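Local coordinates for prolyl oligopeptidase (Novosphingobium capsulatum, PDB 1YR2), which probably hydrolyses oligopeptides on the carboxyl side of proline, and to a lesser degree alanine, as a serine endopeptidase of the S9A family, at residues L202-F211 and Q243-Q254. Residues are numbered along the deposited sequence; the frame is centred on the assembly and turned at random.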
ATOM      1  N   LEU A 202      -2.794   0.666 -36.311  1.00 19.42           N
ATOM      2  CA  LEU A 202      -2.090  -0.022 -37.362  1.00 20.38           C
ATOM      3  C   LEU A 202      -2.644  -1.444 -37.418  1.00 20.34           C
ATOM      4  O   LEU A 202      -3.388  -1.918 -36.514  1.00 20.74           O
ATOM      5  CB  LEU A 202      -0.568  -0.116 -37.157  1.00 20.49           C
ATOM      6  CG  LEU A 202       0.336   1.042 -36.690  1.00 22.84           C
ATOM      7  CD1 LEU A 202       1.739   0.887 -37.300  1.00 22.70           C
ATOM      8  CD2 LEU A 202      -0.256   2.356 -37.010  1.00 25.99           C
ATOM      9  N   ALA A 203      -2.207  -2.150 -38.432  1.00 19.95           N
ATOM     10  CA  ALA A 203      -2.770  -3.447 -38.740  1.00 20.39           C
ATOM     11  C   ALA A 203      -2.207  -4.473 -37.772  1.00 20.26           C
ATOM     12  O   ALA A 203      -2.895  -5.445 -37.442  1.00 19.86           O
ATOM     13  CB  ALA A 203      -2.430  -3.846 -40.191  1.00 19.90           C
ATOM     14  N   ASP A 204      -0.957  -4.256 -37.343  1.00 19.51           N
ATOM     15  CA  ASP A 204      -0.148  -5.279 -36.624  1.00 20.35           C
ATOM     16  C   ASP A 204      -0.820  -5.669 -35.341  1.00 19.78           C
ATOM     17  O   ASP A 204      -1.302  -4.784 -34.571  1.00 19.99           O
ATOM     18  CB  ASP A 204       1.245  -4.768 -36.226  1.00 20.34           C
ATOM     19  CG  ASP A 204       2.039  -4.194 -37.390  1.00 23.71           C
ATOM     20  OD1 ASP A 204       1.521  -3.277 -38.119  1.00 25.16           O
ATOM     21  OD2 ASP A 204       3.207  -4.590 -37.621  1.00 21.23           O
ATOM     22  N   GLU A 205      -0.884  -6.980 -35.121  1.00 18.25           N
ATOM     23  CA  GLU A 205      -1.327  -7.508 -33.860  1.00 18.19           C
ATOM     24  C   GLU A 205      -0.469  -8.692 -33.532  1.00 16.82           C
ATOM     25  O   GLU A 205      -0.150  -9.539 -34.413  1.00 17.61           O
ATOM     26  CB  GLU A 205      -2.792  -7.919 -33.857  1.00 19.29           C
ATOM     27  CG  GLU A 205      -3.815  -6.846 -34.202  1.00 24.92           C
ATOM     28  CD  GLU A 205      -5.226  -7.300 -33.868  1.00 29.63           C
ATOM     29  OE1 GLU A 205      -5.432  -8.516 -33.665  1.00 34.02           O
ATOM     30  OE2 GLU A 205      -6.121  -6.442 -33.793  1.00 36.27           O
ATOM     31  N   LEU A 206      -0.098  -8.788 -32.262  1.00 14.44           N
ATOM     32  CA  LEU A 206       0.740  -9.872 -31.796  1.00 13.24           C
ATOM     33  C   LEU A 206      -0.121 -10.706 -30.866  1.00 13.74           C
ATOM     34  O   LEU A 206      -0.722 -10.169 -29.902  1.00 12.97           O
ATOM     35  CB  LEU A 206       1.991  -9.357 -31.060  1.00 12.67           C
ATOM     36  CG  LEU A 206       2.904  -8.404 -31.858  1.00 12.34           C
ATOM     37  CD1 LEU A 206       3.997  -7.930 -30.977  1.00 12.14           C
ATOM     38  CD2 LEU A 206       3.524  -9.040 -33.073  1.00 13.48           C
ATOM     39  N   LYS A 207      -0.182 -12.012 -31.156  1.00 13.23           N
ATOM     40  CA  LYS A 207      -0.939 -12.969 -30.362  1.00 13.21           C
ATOM     41  C   LYS A 207       0.021 -13.844 -29.553  1.00 12.03           C
ATOM     42  O   LYS A 207       1.227 -13.895 -29.806  1.00 11.43           O
ATOM     43  CB  LYS A 207      -1.864 -13.837 -31.269  1.00 14.33           C
ATOM     44  CG  LYS A 207      -2.967 -13.063 -31.998  1.00 17.56           C
ATOM     45  CD  LYS A 207      -3.880 -12.375 -31.005  1.00 21.90           C
ATOM     46  CE  LYS A 207      -5.198 -11.856 -31.613  1.00 23.58           C
ATOM     47  NZ  LYS A 207      -6.124 -11.492 -30.487  1.00 22.09           N
ATOM     48  N   TRP A 208      -0.551 -14.460 -28.519  1.00 12.64           N
ATOM     49  CA  TRP A 208       0.110 -15.397 -27.594  1.00 13.25           C
ATOM     50  C   TRP A 208       1.149 -14.749 -26.724  1.00 12.62           C
ATOM     51  O   TRP A 208       2.094 -15.381 -26.252  1.00 11.46           O
ATOM     52  CB  TRP A 208       0.660 -16.620 -28.320  1.00 14.88           C
ATOM     53  CG  TRP A 208      -0.340 -17.151 -29.262  1.00 17.10           C
ATOM     54  CD1 TRP A 208      -0.278 -17.112 -30.630  1.00 20.61           C
ATOM     55  CD2 TRP A 208      -1.606 -17.719 -28.928  1.00 20.78           C
ATOM     56  NE1 TRP A 208      -1.415 -17.666 -31.165  1.00 20.80           N
ATOM     57  CE2 TRP A 208      -2.251 -18.051 -30.146  1.00 21.63           C
ATOM     58  CE3 TRP A 208      -2.256 -18.017 -27.716  1.00 22.85           C
ATOM     59  CZ2 TRP A 208      -3.523 -18.637 -30.192  1.00 25.43           C
ATOM     60  CZ3 TRP A 208      -3.527 -18.609 -27.754  1.00 27.50           C
ATOM     61  CH2 TRP A 208      -4.144 -18.915 -28.989  1.00 26.68           C
ATOM     62  N   VAL A 209       0.948 -13.463 -26.481  1.00 11.88           N
ATOM     63  CA  VAL A 209       1.832 -12.703 -25.614  1.00 11.51           C
ATOM     64  C   VAL A 209       1.320 -12.986 -24.209  1.00 11.48           C
ATOM     65  O   VAL A 209       0.107 -13.055 -23.982  1.00 12.41           O
ATOM     66  CB  VAL A 209       1.691 -11.237 -25.944  1.00 10.07           C
ATOM     67  CG1 VAL A 209       2.429 -10.382 -24.959  1.00 12.60           C
ATOM     68  CG2 VAL A 209       2.150 -10.965 -27.378  1.00  9.24           C
ATOM     69  N   LYS A 210       2.226 -13.191 -23.285  1.00 11.87           N
ATOM     70  CA  LYS A 210       1.825 -13.446 -21.922  1.00 12.35           C
ATOM     71  C   LYS A 210       2.952 -13.179 -20.986  1.00 12.58           C
ATOM     72  O   LYS A 210       4.103 -13.534 -21.275  1.00 11.89           O
ATOM     73  CB  LYS A 210       1.304 -14.886 -21.758  1.00 13.03           C
ATOM     74  CG  LYS A 210       0.972 -15.256 -20.294  1.00 13.32           C
ATOM     75  CD  LYS A 210       0.232 -16.585 -20.102  1.00 18.47           C
ATOM     76  CE  LYS A 210       0.833 -17.763 -20.762  1.00 22.28           C
ATOM     77  NZ  LYS A 210      -0.017 -18.992 -20.481  1.00 23.45           N
ATOM     78  N   PHE A 211       2.645 -12.549 -19.852  1.00 12.93           N
ATOM     79  CA  PHE A 211       3.701 -12.221 -18.878  1.00 13.12           C
ATOM     80  C   PHE A 211       4.903 -11.528 -19.522  1.00 14.05           C
ATOM     81  O   PHE A 211       6.055 -11.916 -19.291  1.00 12.02           O
ATOM     82  CB  PHE A 211       4.169 -13.484 -18.105  1.00 14.49           C
ATOM     83  CG  PHE A 211       3.059 -14.196 -17.386  1.00 15.32           C
ATOM     84  CD1 PHE A 211       2.075 -13.477 -16.735  1.00 16.43           C
ATOM     85  CD2 PHE A 211       3.043 -15.593 -17.330  1.00 19.83           C
ATOM     86  CE1 PHE A 211       1.017 -14.159 -16.103  1.00 20.38           C
ATOM     87  CE2 PHE A 211       2.031 -16.269 -16.699  1.00 21.64           C
ATOM     88  CZ  PHE A 211       0.996 -15.534 -16.089  1.00 21.52           C
ATOM     89  N   GLN A 243       8.684 -19.897 -22.221  1.00  9.85           N
ATOM     90  CA  GLN A 243       8.527 -18.532 -22.632  1.00 10.18           C
ATOM     91  C   GLN A 243       9.753 -18.071 -23.465  1.00 10.18           C
ATOM     92  O   GLN A 243      10.916 -18.393 -23.158  1.00 10.94           O
ATOM     93  CB  GLN A 243       8.357 -17.631 -21.414  1.00 10.81           C
ATOM     94  CG  GLN A 243       8.049 -16.179 -21.811  1.00 10.50           C
ATOM     95  CD  GLN A 243       7.769 -15.262 -20.612  1.00 13.25           C
ATOM     96  OE1 GLN A 243       8.501 -15.294 -19.612  1.00 13.87           O
ATOM     97  NE2 GLN A 243       6.675 -14.464 -20.710  1.00 13.54           N
ATOM     98  N   THR A 244       9.503 -17.358 -24.540  1.00  9.72           N
ATOM     99  CA  THR A 244      10.580 -16.903 -25.445  1.00 11.18           C
ATOM    100  C   THR A 244      10.446 -15.422 -25.808  1.00 11.34           C
ATOM    101  O   THR A 244       9.353 -14.908 -25.865  1.00 11.15           O
ATOM    102  CB  THR A 244      10.683 -17.781 -26.710  1.00 13.13           C
ATOM    103  OG1 THR A 244       9.422 -17.818 -27.373  1.00 17.47           O
ATOM    104  CG2 THR A 244      10.915 -19.211 -26.347  1.00 11.54           C
ATOM    105  N   VAL A 245      11.580 -14.756 -25.980  1.00 10.35           N
ATOM    106  CA  VAL A 245      11.646 -13.345 -26.358  1.00 10.24           C
ATOM    107  C   VAL A 245      11.808 -13.294 -27.880  1.00 10.30           C
ATOM    108  O   VAL A 245      12.642 -14.010 -28.409  1.00 10.05           O
ATOM    109  CB  VAL A 245      12.806 -12.637 -25.665  1.00 10.15           C
ATOM    110  CG1 VAL A 245      12.850 -11.139 -26.074  1.00 10.19           C
ATOM    111  CG2 VAL A 245      12.691 -12.758 -24.205  1.00 13.21           C
ATOM    112  N   TRP A 246      10.943 -12.519 -28.542  1.00 10.26           N
ATOM    113  CA  TRP A 246      10.930 -12.277 -29.990  1.00 10.23           C
ATOM    114  C   TRP A 246      10.954 -10.790 -30.320  1.00 11.07           C
ATOM    115  O   TRP A 246      10.629  -9.944 -29.464  1.00  9.45           O
ATOM    116  CB  TRP A 246       9.674 -12.864 -30.600  1.00 10.14           C
ATOM    117  CG  TRP A 246       9.536 -14.317 -30.486  1.00 11.52           C
ATOM    118  CD1 TRP A 246       9.274 -15.061 -29.342  1.00 13.78           C
ATOM    119  CD2 TRP A 246       9.637 -15.268 -31.557  1.00 13.89           C
ATOM    120  NE1 TRP A 246       9.213 -16.400 -29.659  1.00 13.42           N
ATOM    121  CE2 TRP A 246       9.404 -16.555 -31.006  1.00 13.40           C
ATOM    122  CE3 TRP A 246       9.894 -15.157 -32.950  1.00 15.38           C
ATOM    123  CZ2 TRP A 246       9.432 -17.721 -31.785  1.00 15.57           C
ATOM    124  CZ3 TRP A 246       9.918 -16.298 -33.710  1.00 17.15           C
ATOM    125  CH2 TRP A 246       9.692 -17.577 -33.129  1.00 16.27           C
ATOM    126  N   LEU A 247      11.285 -10.497 -31.584  1.00 11.03           N
ATOM    127  CA  LEU A 247      11.347  -9.139 -32.121  1.00 11.46           C
ATOM    128  C   LEU A 247      10.317  -9.072 -33.232  1.00 11.61           C
ATOM    129  O   LEU A 247      10.353  -9.851 -34.192  1.00 10.33           O
ATOM    130  CB  LEU A 247      12.731  -8.788 -32.660  1.00 11.95           C
ATOM    131  CG  LEU A 247      12.932  -7.395 -33.247  1.00 12.67           C
ATOM    132  CD1 LEU A 247      12.839  -6.370 -32.106  1.00 14.03           C
ATOM    133  CD2 LEU A 247      14.254  -7.289 -33.968  1.00 15.49           C
ATOM    134  N   HIS A 248       9.401  -8.128 -33.105  1.00 10.85           N
ATOM    135  CA  HIS A 248       8.459  -7.851 -34.167  1.00 11.86           C
ATOM    136  C   HIS A 248       8.866  -6.600 -34.942  1.00 12.91           C
ATOM    137  O   HIS A 248       9.024  -5.519 -34.352  1.00 12.09           O
ATOM    138  CB  HIS A 248       7.043  -7.640 -33.623  1.00 11.63           C
ATOM    139  CG  HIS A 248       6.056  -7.285 -34.685  1.00 12.43           C
ATOM    140  ND1 HIS A 248       5.745  -8.145 -35.710  1.00 12.15           N
ATOM    141  CD2 HIS A 248       5.348  -6.144 -34.916  1.00 13.53           C
ATOM    142  CE1 HIS A 248       4.858  -7.571 -36.510  1.00 13.80           C
ATOM    143  NE2 HIS A 248       4.614  -6.352 -36.063  1.00 13.31           N
ATOM    144  N   ARG A 249       8.925  -6.725 -36.264  1.00 14.36           N
ATOM    145  CA  ARG A 249       9.153  -5.554 -37.133  1.00 17.11           C
ATOM    146  C   ARG A 249       7.859  -4.973 -37.674  1.00 16.67           C
ATOM    147  O   ARG A 249       7.015  -5.668 -38.192  1.00 16.09           O
ATOM    148  CB  ARG A 249      10.142  -5.901 -38.248  1.00 17.49           C
ATOM    149  CG  ARG A 249      11.578  -6.085 -37.677  1.00 21.33           C
ATOM    150  CD  ARG A 249      12.612  -6.367 -38.758  1.00 27.36           C
ATOM    151  NE  ARG A 249      13.959  -6.529 -38.215  1.00 29.47           N
ATOM    152  CZ  ARG A 249      14.490  -7.691 -37.877  1.00 30.87           C
ATOM    153  NH1 ARG A 249      13.810  -8.833 -37.997  1.00 32.46           N
ATOM    154  NH2 ARG A 249      15.719  -7.709 -37.419  1.00 31.33           N
ATOM    155  N   LEU A 250       7.677  -3.681 -37.496  1.00 17.53           N
ATOM    156  CA  LEU A 250       6.368  -3.107 -37.719  1.00 18.90           C
ATOM    157  C   LEU A 250       6.097  -3.168 -39.215  1.00 19.04           C
ATOM    158  O   LEU A 250       7.009  -2.985 -39.985  1.00 18.70           O
ATOM    159  CB  LEU A 250       6.326  -1.671 -37.180  1.00 19.70           C
ATOM    160  CG  LEU A 250       5.867  -1.399 -35.754  1.00 20.85           C
ATOM    161  CD1 LEU A 250       4.415  -1.817 -35.598  1.00 21.54           C
ATOM    162  CD2 LEU A 250       6.757  -2.079 -34.694  1.00 24.84           C
ATOM    163  N   GLY A 251       4.857  -3.453 -39.604  1.00 19.34           N
ATOM    164  CA  GLY A 251       4.476  -3.626 -41.006  1.00 19.73           C
ATOM    165  C   GLY A 251       4.657  -5.020 -41.584  1.00 19.65           C
ATOM    166  O   GLY A 251       4.549  -5.236 -42.793  1.00 19.79           O
ATOM    167  N   THR A 252       5.006  -5.978 -40.741  1.00 18.84           N
ATOM    168  CA  THR A 252       5.104  -7.353 -41.177  1.00 17.89           C
ATOM    169  C   THR A 252       4.172  -8.191 -40.311  1.00 16.61           C
ATOM    170  O   THR A 252       3.742  -7.748 -39.250  1.00 15.25           O
ATOM    171  CB  THR A 252       6.541  -7.892 -41.061  1.00 18.78           C
ATOM    172  OG1 THR A 252       6.955  -7.884 -39.690  1.00 16.53           O
ATOM    173  CG2 THR A 252       7.542  -6.958 -41.739  1.00 21.66           C
ATOM    174  N   PRO A 253       3.834  -9.380 -40.772  1.00 14.63           N
ATOM    175  CA  PRO A 253       3.043 -10.292 -39.959  1.00 14.95           C
ATOM    176  C   PRO A 253       3.886 -10.843 -38.817  1.00 13.98           C
ATOM    177  O   PRO A 253       5.130 -10.889 -38.875  1.00 12.46           O
ATOM    178  CB  PRO A 253       2.622 -11.399 -40.939  1.00 14.56           C
ATOM    179  CG  PRO A 253       3.516 -11.274 -42.094  1.00 15.63           C
ATOM    180  CD  PRO A 253       4.138  -9.945 -42.090  1.00 15.59           C
ATOM    181  N   GLN A 254       3.185 -11.272 -37.778  1.00 13.58           N
ATOM    182  CA  GLN A 254       3.860 -11.884 -36.633  1.00 13.65           C
ATOM    183  C   GLN A 254       4.661 -13.105 -37.048  1.00 12.18           C
ATOM    184  O   GLN A 254       5.679 -13.442 -36.412  1.00 12.08           O
ATOM    185  CB  GLN A 254       2.839 -12.246 -35.533  1.00 13.12           C
ATOM    186  CG  GLN A 254       3.488 -12.861 -34.273  1.00 12.02           C
ATOM    187  CD  GLN A 254       2.525 -12.997 -33.128  1.00 11.77           C
ATOM    188  OE1 GLN A 254       1.289 -13.061 -33.347  1.00 10.12           O
ATOM    189  NE2 GLN A 254       3.048 -13.005 -31.892  1.00 10.54           N
TER
HETATM  190  O   HOH W   1      -0.870 -11.933 -35.280  1.00 33.50           O
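Asp-204 and His-248 join the outermost strand of one beta-propeller blade, 204-210, to the third strand of the next blade, 244-249. The axes of 204-207 and 244-249 run roughly antiparallel and come no closer than 9.5 Å, so side chains make the link. Asp-204 OD2 takes two bonds. His-248 NE2 gives it a nearly straight one of 2.7 Å, in the ring plane and on the anti lone pair. Gly-251 N, in the type II turn 249-252, takes the syn lone pair at 2.8 Å. The carboxylate stands steeply to the ring, 79° between planes. Asp-257 binds ND1 on the far side of the ring, which fixes its rotation. Leu-206 packs tightly here: CD2 sits over one ring face as a CH-pi contact, 3.6 Å from the centroid of His-248. The histidine CG lies anti to its backbone N (chi1 177°), which carries the ring across to strand 204-207. Gln-254 fits closely too. Its extended side chain lays the amide along the backbone of Lys-207. Gln-254 OE1 accepts from Lys-207 N at 2.8 Å, and Gln-254 NE2 returns a 2.9 Å bond to Lys-207 O, in the carbonyl plane on a lone pair. Tyr-224 OH is a further partner of the amide nitrogen.

Beside exposed Glu-205 the contact is wetter. A water donates to both Glu-205 O and Gln-254 OE1. A lysine in place of Gln-254 has no acceptor to offer, and would probably leave Lys-207 N without its mate and the water with one partner fewer. The contact is looser at the Leu-202 end, where Leu-202 CD1 only brushes Leu-250 CD1 at 4.2 Å.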